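Local coordinates for 432aa long hypothetical deoxyribodipyrimidine photolyase (Sulfolobus tokodaii, PDB 2E0I), which probably repairs ultraviolet-damaged DNA by light-driven splitting of cyclobutane pyrimidine dimers, carrying two FAD molecules, the second apparently a light-harvesting cofactor, at residues Phe380-Val385 and Val391-Ile396; Asn308-Met313 and Arg363-Trp368; Val82-Phe87 and Arg111-Glu116. One frame throughout, in Å; residues are numbered along the deposited sequence.

Contact 1. Residues Phe380-Val385 and Val391-Ile396; sequences FIKEWV and VPPSII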
loop_
_atom_site.group_PDB
_atom_site.type_symbol
_atom_site.label_atom_id
_atom_site.label_comp_id
_atom_site.label_asym_id
_atom_site.label_seq_id
_atom_site.Cartn_x
_atom_site.Cartn_y
_atom_site.Cartn_z
ATOM N N PHE A 380 6.925 -18.129 -14.388
ATOM C CA PHE A 380 6.333 -16.814 -14.141
ATOM C C PHE A 380 6.371 -15.985 -15.415
ATOM O O PHE A 380 5.379 -15.360 -15.799
ATOM C CB PHE A 380 7.093 -16.065 -13.047
ATOM C CG PHE A 380 6.540 -14.695 -12.756
ATOM C CD1 PHE A 380 5.263 -14.544 -12.206
ATOM C CD2 PHE A 380 7.290 -13.551 -13.033
ATOM C CE1 PHE A 380 4.742 -13.268 -11.935
ATOM C CE2 PHE A 380 6.779 -12.276 -12.766
ATOM C CZ PHE A 380 5.506 -12.134 -12.218
ATOM N N ILE A 381 7.529 -15.986 -16.063
ATOM C CA ILE A 381 7.715 -15.247 -17.295
ATOM C C ILE A 381 6.742 -15.722 -18.367
ATOM O O ILE A 381 6.087 -14.911 -19.024
ATOM C CB ILE A 381 9.160 -15.398 -17.790
ATOM C CG1 ILE A 381 10.093 -14.660 -16.829
ATOM C CG2 ILE A 381 9.295 -14.857 -19.193
ATOM C CD1 ILE A 381 11.559 -14.831 -17.119
ATOM N N LYS A 382 6.637 -17.037 -18.530
ATOM C CA LYS A 382 5.743 -17.615 -19.531
ATOM C C LYS A 382 4.275 -17.317 -19.233
ATOM O O LYS A 382 3.444 -17.239 -20.145
ATOM C CB LYS A 382 5.951 -19.129 -19.610
ATOM C CG LYS A 382 7.142 -19.573 -20.440
ATOM C CD LYS A 382 7.445 -21.044 -20.176
ATOM C CE LYS A 382 8.412 -21.615 -21.186
ATOM N NZ LYS A 382 7.767 -21.652 -22.522
ATOM N N GLU A 383 3.961 -17.146 -17.954
ATOM C CA GLU A 383 2.594 -16.875 -17.544
ATOM C C GLU A 383 2.162 -15.458 -17.867
ATOM O O GLU A 383 0.971 -15.195 -18.019
ATOM C CB GLU A 383 2.436 -17.118 -16.044
ATOM C CG GLU A 383 1.002 -17.014 -15.554
ATOM C CD GLU A 383 0.106 -18.086 -16.155
ATOM O OE1 GLU A 383 0.391 -19.294 -15.944
ATOM O OE2 GLU A 383 -0.881 -17.719 -16.840
ATOM N N TRP A 384 3.115 -14.542 -17.986
ATOM C CA TRP A 384 2.747 -13.166 -18.257
ATOM C C TRP A 384 3.271 -12.536 -19.540
ATOM O O TRP A 384 2.726 -11.529 -20.004
ATOM C CB TRP A 384 3.112 -12.299 -17.053
ATOM C CG TRP A 384 2.391 -12.723 -15.804
ATOM C CD1 TRP A 384 2.881 -13.504 -14.796
ATOM C CD2 TRP A 384 1.037 -12.423 -15.456
ATOM N NE1 TRP A 384 1.916 -13.710 -13.841
ATOM C CE2 TRP A 384 0.772 -13.059 -14.222
ATOM C CE3 TRP A 384 0.019 -11.678 -16.068
ATOM C CZ2 TRP A 384 -0.471 -12.974 -13.584
ATOM C CZ3 TRP A 384 -1.215 -11.590 -15.435
ATOM C CH2 TRP A 384 -1.449 -12.235 -14.204
ATOM N N VAL A 385 4.315 -13.108 -20.124
ATOM C CA VAL A 385 4.841 -12.556 -21.366
ATOM C C VAL A 385 4.379 -13.441 -22.512
ATOM O O VAL A 385 4.991 -14.465 -22.808
ATOM C CB VAL A 385 6.371 -12.491 -21.360
ATOM C CG1 VAL A 385 6.867 -11.895 -22.663
ATOM C CG2 VAL A 385 6.845 -11.666 -20.188
ATOM N N VAL A 391 8.898 -20.323 -25.880
ATOM C CA VAL A 391 10.350 -20.349 -25.948
ATOM C C VAL A 391 10.836 -21.145 -24.737
ATOM O O VAL A 391 10.387 -20.918 -23.618
ATOM C CB VAL A 391 10.936 -18.921 -25.886
ATOM C CG1 VAL A 391 12.452 -18.964 -26.026
ATOM C CG2 VAL A 391 10.323 -18.065 -26.973
ATOM N N PRO A 392 11.745 -22.109 -24.945
ATOM C CA PRO A 392 12.225 -22.881 -23.795
ATOM C C PRO A 392 13.014 -21.992 -22.835
ATOM O O PRO A 392 13.761 -21.108 -23.262
ATOM C CB PRO A 392 13.079 -23.968 -24.445
ATOM C CG PRO A 392 13.618 -23.275 -25.663
ATOM C CD PRO A 392 12.403 -22.548 -26.188
ATOM N N PRO A 393 12.855 -22.226 -21.523
ATOM C CA PRO A 393 13.527 -21.465 -20.469
ATOM C C PRO A 393 14.983 -21.149 -20.757
ATOM O O PRO A 393 15.402 -19.997 -20.671
ATOM C CB PRO A 393 13.341 -22.344 -19.225
ATOM C CG PRO A 393 13.124 -23.703 -19.780
ATOM C CD PRO A 393 12.231 -23.430 -20.954
ATOM N N SER A 394 15.751 -22.174 -21.098
ATOM C CA SER A 394 17.169 -22.000 -21.397
ATOM C C SER A 394 17.429 -20.761 -22.259
ATOM O O SER A 394 18.301 -19.947 -21.960
ATOM C CB SER A 394 17.683 -23.248 -22.113
ATOM O OG SER A 394 19.040 -23.101 -22.484
ATOM N N ILE A 395 16.660 -20.628 -23.331
ATOM C CA ILE A 395 16.791 -19.502 -24.241
ATOM C C ILE A 395 16.335 -18.205 -23.584
ATOM O O ILE A 395 17.044 -17.205 -23.635
ATOM C CB ILE A 395 15.963 -19.740 -25.524
ATOM C CG1 ILE A 395 16.504 -20.977 -26.247
ATOM C CG2 ILE A 395 15.996 -18.502 -26.418
ATOM C CD1 ILE A 395 15.744 -21.358 -27.500
ATOM N N ILE A 396 15.152 -18.226 -22.971
ATOM C CA ILE A 396 14.610 -17.044 -22.307
ATOM C C ILE A 396 15.633 -16.404 -21.369
ATOM O O ILE A 396 15.745 -15.180 -21.318
ATOM C CB ILE A 396 13.332 -17.390 -21.513
ATOM C CG1 ILE A 396 12.189 -17.699 -22.480
ATOM C CG2 ILE A 396 12.941 -16.233 -20.608
ATOM C CD1 ILE A 396 10.920 -18.120 -21.802
#

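Contact 2. Residues Asn308-Met313 and Arg363-Trp368; sequences NGRVRM and RVFNPW. With FAD (flavin-adenine dinucleotide), chain E.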
loop_
_atom_site.group_PDB
_atom_site.type_symbol
_atom_site.label_atom_id
_atom_site.label_comp_id
_atom_site.label_asym_id
_atom_site.label_seq_id
_atom_site.Cartn_x
_atom_site.Cartn_y
_atom_site.Cartn_z
ATOM N N ASN A 308 4.727 -9.699 -6.177
ATOM C CA ASN A 308 5.416 -9.921 -4.905
ATOM C C ASN A 308 6.611 -8.979 -4.706
ATOM O O ASN A 308 7.090 -8.348 -5.648
ATOM C CB ASN A 308 5.839 -11.391 -4.760
ATOM C CG ASN A 308 7.143 -11.725 -5.481
ATOM O OD1 ASN A 308 7.673 -10.950 -6.287
ATOM N ND2 ASN A 308 7.661 -12.906 -5.187
ATOM N N GLY A 309 7.080 -8.889 -3.466
ATOM C CA GLY A 309 8.179 -7.994 -3.144
ATOM C C GLY A 309 9.445 -8.163 -3.946
ATOM O O GLY A 309 10.181 -7.209 -4.163
ATOM N N ARG A 310 9.709 -9.381 -4.390
ATOM C CA ARG A 310 10.906 -9.626 -5.154
ATOM C C ARG A 310 10.836 -8.944 -6.499
ATOM O O ARG A 310 11.746 -8.218 -6.877
ATOM C CB ARG A 310 11.107 -11.114 -5.376
ATOM C CG ARG A 310 12.504 -11.400 -5.827
ATOM C CD ARG A 310 13.396 -10.991 -4.708
ATOM N NE ARG A 310 14.799 -10.965 -5.060
ATOM C CZ ARG A 310 15.761 -10.916 -4.152
ATOM N NH1 ARG A 310 15.447 -10.898 -2.867
ATOM N NH2 ARG A 310 17.028 -10.866 -4.526
ATOM N N VAL A 311 9.757 -9.201 -7.230
ATOM C CA VAL A 311 9.577 -8.612 -8.548
ATOM C C VAL A 311 9.431 -7.108 -8.405
ATOM O O VAL A 311 9.955 -6.346 -9.213
ATOM C CB VAL A 311 8.328 -9.195 -9.244
ATOM C CG1 VAL A 311 7.984 -8.392 -10.492
ATOM C CG2 VAL A 311 8.581 -10.640 -9.620
ATOM N N ARG A 312 8.727 -6.694 -7.359
ATOM C CA ARG A 312 8.502 -5.287 -7.075
ATOM C C ARG A 312 9.813 -4.507 -7.073
ATOM O O ARG A 312 9.927 -3.498 -7.751
ATOM C CB ARG A 312 7.828 -5.138 -5.721
ATOM C CG ARG A 312 6.593 -4.281 -5.714
ATOM C CD ARG A 312 5.440 -5.033 -5.065
ATOM N NE ARG A 312 4.551 -4.147 -4.322
ATOM C CZ ARG A 312 3.371 -4.507 -3.820
ATOM N NH1 ARG A 312 2.921 -5.746 -3.978
ATOM N NH2 ARG A 312 2.636 -3.619 -3.159
ATOM N N MET A 313 10.813 -4.971 -6.333
ATOM C CA MET A 313 12.060 -4.231 -6.304
ATOM C C MET A 313 12.952 -4.413 -7.523
ATOM O O MET A 313 13.764 -3.539 -7.830
ATOM C CB MET A 313 12.841 -4.517 -5.017
ATOM C CG MET A 313 13.486 -5.864 -4.901
ATOM S SD MET A 313 14.412 -5.951 -3.329
ATOM C CE MET A 313 13.005 -6.169 -2.123
ATOM N N ARG A 363 23.012 -0.329 -3.821
ATOM C CA ARG A 363 22.687 -1.697 -4.181
ATOM C C ARG A 363 22.366 -1.881 -5.658
ATOM O O ARG A 363 21.684 -1.055 -6.263
ATOM C CB ARG A 363 21.513 -2.164 -3.327
ATOM C CG ARG A 363 21.199 -3.630 -3.445
ATOM C CD ARG A 363 20.493 -4.089 -2.191
ATOM N NE ARG A 363 21.166 -3.548 -1.010
ATOM C CZ ARG A 363 21.076 -4.058 0.214
ATOM N NH1 ARG A 363 20.334 -5.138 0.439
ATOM N NH2 ARG A 363 21.738 -3.489 1.214
ATOM N N VAL A 364 22.865 -2.971 -6.232
ATOM C CA VAL A 364 22.629 -3.279 -7.637
ATOM C C VAL A 364 22.307 -4.759 -7.843
ATOM O O VAL A 364 22.839 -5.616 -7.149
ATOM C CB VAL A 364 23.850 -2.909 -8.501
ATOM C CG1 VAL A 364 25.067 -3.627 -8.006
ATOM C CG2 VAL A 364 23.589 -3.277 -9.943
ATOM N N PHE A 365 21.426 -5.048 -8.797
ATOM C CA PHE A 365 21.029 -6.419 -9.100
ATOM C C PHE A 365 21.315 -6.743 -10.557
ATOM O O PHE A 365 21.255 -5.872 -11.423
ATOM C CB PHE A 365 19.531 -6.619 -8.859
ATOM C CG PHE A 365 19.111 -6.428 -7.438
ATOM C CD1 PHE A 365 19.541 -7.307 -6.449
ATOM C CD2 PHE A 365 18.280 -5.366 -7.084
ATOM C CE1 PHE A 365 19.150 -7.133 -5.123
ATOM C CE2 PHE A 365 17.882 -5.180 -5.761
ATOM C CZ PHE A 365 18.317 -6.066 -4.778
ATOM N N ASN A 366 21.626 -8.003 -10.829
ATOM C CA ASN A 366 21.879 -8.428 -12.192
ATOM C C ASN A 366 20.567 -8.991 -12.726
ATOM O O ASN A 366 20.129 -10.067 -12.324
ATOM C CB ASN A 366 22.948 -9.510 -12.227
ATOM C CG ASN A 366 23.336 -9.880 -13.633
ATOM O OD1 ASN A 366 22.476 -10.065 -14.504
ATOM N ND2 ASN A 366 24.636 -9.994 -13.872
ATOM N N PRO A 367 19.918 -8.266 -13.640
ATOM C CA PRO A 367 18.650 -8.711 -14.214
ATOM C C PRO A 367 18.638 -10.172 -14.622
ATOM O O PRO A 367 17.768 -10.928 -14.212
ATOM C CB PRO A 367 18.475 -7.786 -15.407
ATOM C CG PRO A 367 19.090 -6.520 -14.921
ATOM C CD PRO A 367 20.353 -6.998 -14.251
ATOM N N TRP A 368 19.613 -10.571 -15.423
ATOM C CA TRP A 368 19.671 -11.941 -15.902
ATOM C C TRP A 368 19.955 -12.957 -14.811
ATOM O O TRP A 368 19.355 -14.027 -14.791
ATOM C CB TRP A 368 20.701 -12.040 -17.022
ATOM C CG TRP A 368 20.467 -11.000 -18.054
ATOM C CD1 TRP A 368 21.106 -9.806 -18.161
ATOM C CD2 TRP A 368 19.433 -10.998 -19.056
ATOM N NE1 TRP A 368 20.536 -9.052 -19.159
ATOM C CE2 TRP A 368 19.507 -9.757 -19.726
ATOM C CE3 TRP A 368 18.451 -11.924 -19.447
ATOM C CZ2 TRP A 368 18.635 -9.410 -20.767
ATOM C CZ3 TRP A 368 17.581 -11.579 -20.487
ATOM C CH2 TRP A 368 17.682 -10.330 -21.132
HETATM P PA FAD E . 4.346 -11.246 1.537
HETATM O O1A FAD E . 3.431 -12.410 1.572
HETATM O O2A FAD E . 5.820 -11.320 1.625
HETATM O O5B FAD E . 4.035 -10.776 3.045
HETATM C C5B FAD E . 4.975 -10.016 3.807
HETATM C C4B FAD E . 4.254 -8.892 4.553
HETATM O O4B FAD E . 5.174 -8.095 5.319
HETATM C C3B FAD E . 3.583 -7.956 3.546
HETATM O O3B FAD E . 2.218 -8.354 3.390
HETATM C C2B FAD E . 3.618 -6.639 4.318
HETATM O O2B FAD E . 2.632 -6.658 5.353
HETATM C C1B FAD E . 5.019 -6.720 4.924
HETATM N N9A FAD E . 6.070 -6.373 3.938
HETATM C C8A FAD E . 6.792 -7.218 3.205
HETATM N N7A FAD E . 7.700 -6.540 2.505
HETATM C C5A FAD E . 7.555 -5.250 2.792
HETATM C C6A FAD E . 8.187 -4.078 2.388
HETATM N N6A FAD E . 9.206 -4.111 1.536
HETATM N N1A FAD E . 7.761 -2.905 2.880
HETATM C C2A FAD E . 6.759 -2.838 3.740
HETATM N N3A FAD E . 6.139 -3.932 4.149
HETATM C C4A FAD E . 6.509 -5.140 3.699
HETATM N N1 FAD E . 3.494 -2.636 0.089
HETATM C C2 FAD E . 2.243 -2.036 0.281
HETATM O O2 FAD E . 1.432 -2.517 1.069
HETATM N N3 FAD E . 1.888 -0.907 -0.468
HETATM C C4 FAD E . 2.787 -0.395 -1.412
HETATM O O4 FAD E . 2.499 0.629 -2.029
HETATM C C4X FAD E . 4.020 -1.006 -1.610
HETATM N N5 FAD E . 4.869 -0.534 -2.618
HETATM C C5X FAD E . 6.124 -1.125 -2.816
HETATM C C6 FAD E . 6.957 -0.627 -3.813
HETATM C C7 FAD E . 8.220 -1.181 -3.998
HETATM C C7M FAD E . 9.127 -0.594 -5.081
HETATM C C8 FAD E . 8.641 -2.236 -3.191
HETATM C C8M FAD E . 10.035 -2.847 -3.352
HETATM C C9 FAD E . 7.800 -2.727 -2.197
HETATM C C9A FAD E . 6.537 -2.174 -1.996
HETATM N N10 FAD E . 5.685 -2.647 -0.982
HETATM C C10 FAD E . 4.387 -2.123 -0.862
HETATM C "C1'" FAD E . 6.136 -3.725 -0.065
HETATM C "C2'" FAD E . 5.849 -5.176 -0.461
HETATM O "O2'" FAD E . 6.339 -5.443 -1.777
HETATM C "C3'" FAD E . 4.361 -5.526 -0.372
HETATM O "O3'" FAD E . 3.878 -5.205 0.935
HETATM C "C4'" FAD E . 4.124 -7.017 -0.623
HETATM O "O4'" FAD E . 4.641 -7.390 -1.903
HETATM C "C5'" FAD E . 2.633 -7.353 -0.564
HETATM O "O5'" FAD E . 2.399 -8.726 -0.897
HETATM P P FAD E . 2.253 -9.858 0.239
HETATM O O1P FAD E . 1.273 -9.377 1.238
HETATM O O2P FAD E . 1.977 -11.137 -0.454
HETATM O O3P FAD E . 3.717 -9.897 0.915
#

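Contact 3. Residues Val82-Phe87 and Arg111-Glu116; sequences VVSRFF and RKVCEE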
loop_
_atom_site.group_PDB
_atom_site.type_symbol
_atom_site.label_atom_id
_atom_site.label_comp_id
_atom_site.label_asym_id
_atom_site.label_seq_id
_atom_site.Cartn_x
_atom_site.Cartn_y
_atom_site.Cartn_z
ATOM N N VAL A 82 -17.841 18.169 4.948
ATOM C CA VAL A 82 -18.957 17.280 5.238
ATOM C C VAL A 82 -19.351 17.371 6.697
ATOM O O VAL A 82 -20.524 17.552 7.011
ATOM C CB VAL A 82 -18.613 15.828 4.922
ATOM C CG1 VAL A 82 -19.706 14.903 5.457
ATOM C CG2 VAL A 82 -18.453 15.665 3.428
ATOM N N VAL A 83 -18.370 17.231 7.584
ATOM C CA VAL A 83 -18.606 17.313 9.027
ATOM C C VAL A 83 -19.352 18.602 9.283
ATOM O O VAL A 83 -20.395 18.626 9.944
ATOM C CB VAL A 83 -17.270 17.367 9.810
ATOM C CG1 VAL A 83 -17.519 17.717 11.272
ATOM C CG2 VAL A 83 -16.551 16.033 9.691
ATOM N N SER A 84 -18.791 19.674 8.736
ATOM C CA SER A 84 -19.360 20.989 8.864
ATOM C C SER A 84 -20.863 21.045 8.510
ATOM O O SER A 84 -21.663 21.505 9.313
ATOM C CB SER A 84 -18.555 21.950 7.991
ATOM O OG SER A 84 -19.042 23.273 8.098
ATOM N N ARG A 85 -21.254 20.557 7.337
ATOM C CA ARG A 85 -22.658 20.622 6.927
ATOM C C ARG A 85 -23.619 19.691 7.650
ATOM O O ARG A 85 -24.713 20.095 8.037
ATOM C CB ARG A 85 -22.799 20.344 5.426
ATOM C CG ARG A 85 -21.675 20.887 4.575
ATOM C CD ARG A 85 -22.173 21.368 3.234
ATOM N NE ARG A 85 -21.091 21.438 2.266
ATOM C CZ ARG A 85 -20.543 20.361 1.710
ATOM N NH1 ARG A 85 -20.991 19.149 2.038
ATOM N NH2 ARG A 85 -19.554 20.492 0.826
ATOM N N PHE A 86 -23.206 18.446 7.844
ATOM C CA PHE A 86 -24.080 17.453 8.447
ATOM C C PHE A 86 -23.966 17.100 9.935
ATOM O O PHE A 86 -24.967 16.739 10.553
ATOM C CB PHE A 86 -23.969 16.159 7.639
ATOM C CG PHE A 86 -24.287 16.318 6.173
ATOM C CD1 PHE A 86 -25.599 16.214 5.709
ATOM C CD2 PHE A 86 -23.262 16.537 5.248
ATOM C CE1 PHE A 86 -25.886 16.320 4.346
ATOM C CE2 PHE A 86 -23.533 16.646 3.877
ATOM C CZ PHE A 86 -24.850 16.536 3.425
ATOM N N PHE A 87 -22.780 17.191 10.524
ATOM C CA PHE A 87 -22.648 16.795 11.926
ATOM C C PHE A 87 -22.550 17.897 12.980
ATOM O O PHE A 87 -22.232 17.629 14.132
ATOM C CB PHE A 87 -21.440 15.866 12.077
ATOM C CG PHE A 87 -21.312 14.844 10.981
ATOM C CD1 PHE A 87 -22.435 14.191 10.472
ATOM C CD2 PHE A 87 -20.064 14.514 10.474
ATOM C CE1 PHE A 87 -22.313 13.229 9.476
ATOM C CE2 PHE A 87 -19.936 13.550 9.479
ATOM C CZ PHE A 87 -21.065 12.909 8.982
ATOM N N ARG A 111 -10.859 19.131 13.257
ATOM C CA ARG A 111 -10.748 19.548 14.644
ATOM C C ARG A 111 -11.240 20.983 14.798
ATOM O O ARG A 111 -12.035 21.282 15.692
ATOM C CB ARG A 111 -9.311 19.429 15.132
ATOM C CG ARG A 111 -9.176 19.763 16.598
ATOM C CD ARG A 111 -7.805 19.431 17.120
ATOM N NE ARG A 111 -7.574 17.989 17.184
ATOM C CZ ARG A 111 -8.249 17.151 17.970
ATOM N NH1 ARG A 111 -9.211 17.611 18.765
ATOM N NH2 ARG A 111 -7.958 15.851 17.970
ATOM N N LYS A 112 -10.776 21.872 13.928
ATOM C CA LYS A 112 -11.227 23.257 13.973
ATOM C C LYS A 112 -12.759 23.342 13.874
ATOM O O LYS A 112 -13.407 23.998 14.680
ATOM C CB LYS A 112 -10.598 24.051 12.838
ATOM C CG LYS A 112 -9.186 24.516 13.123
ATOM C CD LYS A 112 -8.735 25.553 12.090
ATOM C CE LYS A 112 -9.849 26.586 11.772
ATOM N NZ LYS A 112 -10.558 27.131 12.988
ATOM N N VAL A 113 -13.331 22.673 12.885
ATOM C CA VAL A 113 -14.770 22.670 12.698
ATOM C C VAL A 113 -15.480 22.117 13.932
ATOM O O VAL A 113 -16.594 22.541 14.264
ATOM C CB VAL A 113 -15.150 21.819 11.473
ATOM C CG1 VAL A 113 -16.669 21.718 11.338
ATOM C CG2 VAL A 113 -14.539 22.430 10.235
ATOM N N CYS A 114 -14.831 21.173 14.608
ATOM C CA CYS A 114 -15.413 20.555 15.792
ATOM C C CYS A 114 -15.448 21.462 17.002
ATOM O O CYS A 114 -16.424 21.463 17.757
ATOM C CB CYS A 114 -14.666 19.276 16.139
ATOM S SG CYS A 114 -15.266 17.861 15.204
ATOM N N GLU A 115 -14.380 22.226 17.188
ATOM C CA GLU A 115 -14.287 23.159 18.304
ATOM C C GLU A 115 -15.309 24.291 18.165
ATOM O O GLU A 115 -15.892 24.743 19.149
ATOM C CB GLU A 115 -12.869 23.726 18.373
ATOM C CG GLU A 115 -11.848 22.729 18.900
ATOM C CD GLU A 115 -10.414 23.156 18.639
ATOM O OE1 GLU A 115 -10.124 24.375 18.699
ATOM O OE2 GLU A 115 -9.571 22.266 18.384
ATOM N N GLU A 116 -15.529 24.734 16.934
ATOM C CA GLU A 116 -16.468 25.806 16.662
ATOM C C GLU A 116 -17.885 25.293 16.511
ATOM O O GLU A 116 -18.663 25.852 15.748
ATOM C CB GLU A 116 -16.065 26.524 15.380
ATOM C CG GLU A 116 -14.657 27.078 15.414
ATOM C CD GLU A 116 -14.326 27.901 14.178
ATOM O OE1 GLU A 116 -14.301 27.324 13.064
ATOM O OE2 GLU A 116 -14.094 29.128 14.321
#

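Contact 1. Residues Phe380-Val385 and Val391-Ile396
The ammonium nitrogen of Lys382 is gripped by two backbone carbonyls of the loop that follows its own helix. Lys382 NZ donates to Val391 O at 2.9 Å, and Lys389 O, just ahead of that segment, takes a second bond. At Val391 O the angle C=O···NZ is 128°, and NZ stands 49° above the carbonyl plane, so this bond does not use an in-plane lone pair. The reach is explained by the torsions: the chain runs extended through chi2 and chi3, then bends at chi4 (-67°), which turns NZ toward the carbonyl. The methylenes along the way are used as well, with Lys382 CG 4.3 Å from Ile396 CD1 and Lys382 CE 4.2 Å from Pro393 CD. Beside this polar clasp lies an apolar one. The methyl Ile381 CD1 meets Ile396 CG2 at 4.0 Å, and the two isoleucines lie alongside one another, pointing opposite ways. Two short consecutive helices, 379-384 and 393-396, the second begun after Pro392 at the N-cap, are thus tied together across the loop that joins them, within the FAD-binding domain. Helix 379-384 also packs against helix 292-304, where Phe380 and Trp384 both touch Met300.

Contact 2. Residues Asn308-Met313 and Arg363-Trp368
The pocket of one FAD includes the start of helix 309-322, and this contact joins that helix, through Met313 and Arg310, to the loop leading into helix 367-374. Met313 SD lies 4.2 Å from Phe365 CZ. The sulfur is 5.1 Å from the ring centroid and 56° off the ring normal, a Met-aromatic contact of oblique geometry in which the two side chains cross at about a right angle. Arg310 brings NH2 to 4.3 Å from Phe365 CE1, also obliquely; its guanidinium is held by a salt bridge to Asp206 and a hydrogen bond to Gln370. Phe317, from the same helix as Met313, adds an edge-to-face partner to the Phe365 ring. In the FAD-binding domain of photolyases the cofactor is enclosed by helices, and here the helix carrying Met313 faces the flavin with the same turn that meets Phe365: Met313 CB is 3.7 Å from the flavin methyl C8M. Arg312 follows the cofactor more closely. Bends at chi2 and chi3 lead its chain past the isoalloxazine; FAD O2' lies over one guanidinium face, 3.3 Å above the plane and toward its rim, while Arg312 NH1 comes 3.2 Å from FAD O4'. A salt bridge from Arg312 NH2 to Asp340 and a hydrogen bond from NH1 to Ile307 O hold the guanidinium in place. The helix itself starts with Asn308 as N-cap: its OD1 accepts from Val311 N at 2.9 Å, with a nearly straight N-H···O angle of 176°.

Contact 3. Residues Val82-Phe87 and Arg111-Glu116
Val83 and Val113 each set CG1 anti to the backbone N, with chi1 at 169° and 175°, and these two methyls are the branches that meet between the helices. Val83 CG1 lies 4.1 Å from Val113 CG1, and the side chains pass at a slant rather than head-on. The same Val113 methyl also rests on the neighbouring residue, 3.7 Å from Ser84 CA and 3.8 Å from Ser84 CB. The small side chain of Ser84 is consistent with the close approach of the backbones here, where the CA atoms of Ser84 and Val113 are 6.2 Å apart. In the fold, helices 79-86 and 101-115 lie side by side on the parallel sheet of the N-terminal photolyase domain, an alpha/beta unit of the HUP class. Helix 79-86 joins strands 73-76 and 92-96, and helix 101-115 joins 92-96 and 120-124, successive beta-alpha-beta units; Val83 and Cys114 each touch Ile93 of the shared strand. Across the two segments the contact is made by carbon alone, one Val113 methyl against a Val83 methyl and against CA and CB of Ser84, which implies that shape and exclusion of water, rather than directional bonds, hold this pair together.

Contacts 1 and 2 are neighbours in the FAD-binding domain, with centres about 17 Å apart, and they touch directly: Phe380 CE2 packs on Val311 CG2 at 4.0 Å, and Trp368 CZ3 lies 4.1 Å from Ile396 O. Helices 367-374 and 379-384 follow each other in the chain and so connect the two contacts. Of the three, contact 2 alone includes residues bound against an FAD. Contact 3 belongs to the other domain, across the chain's centre, about 47 Å from contact 2 and 57 Å from contact 1 between centres; its Val83 side chain lies about 11 Å from a bound FAD.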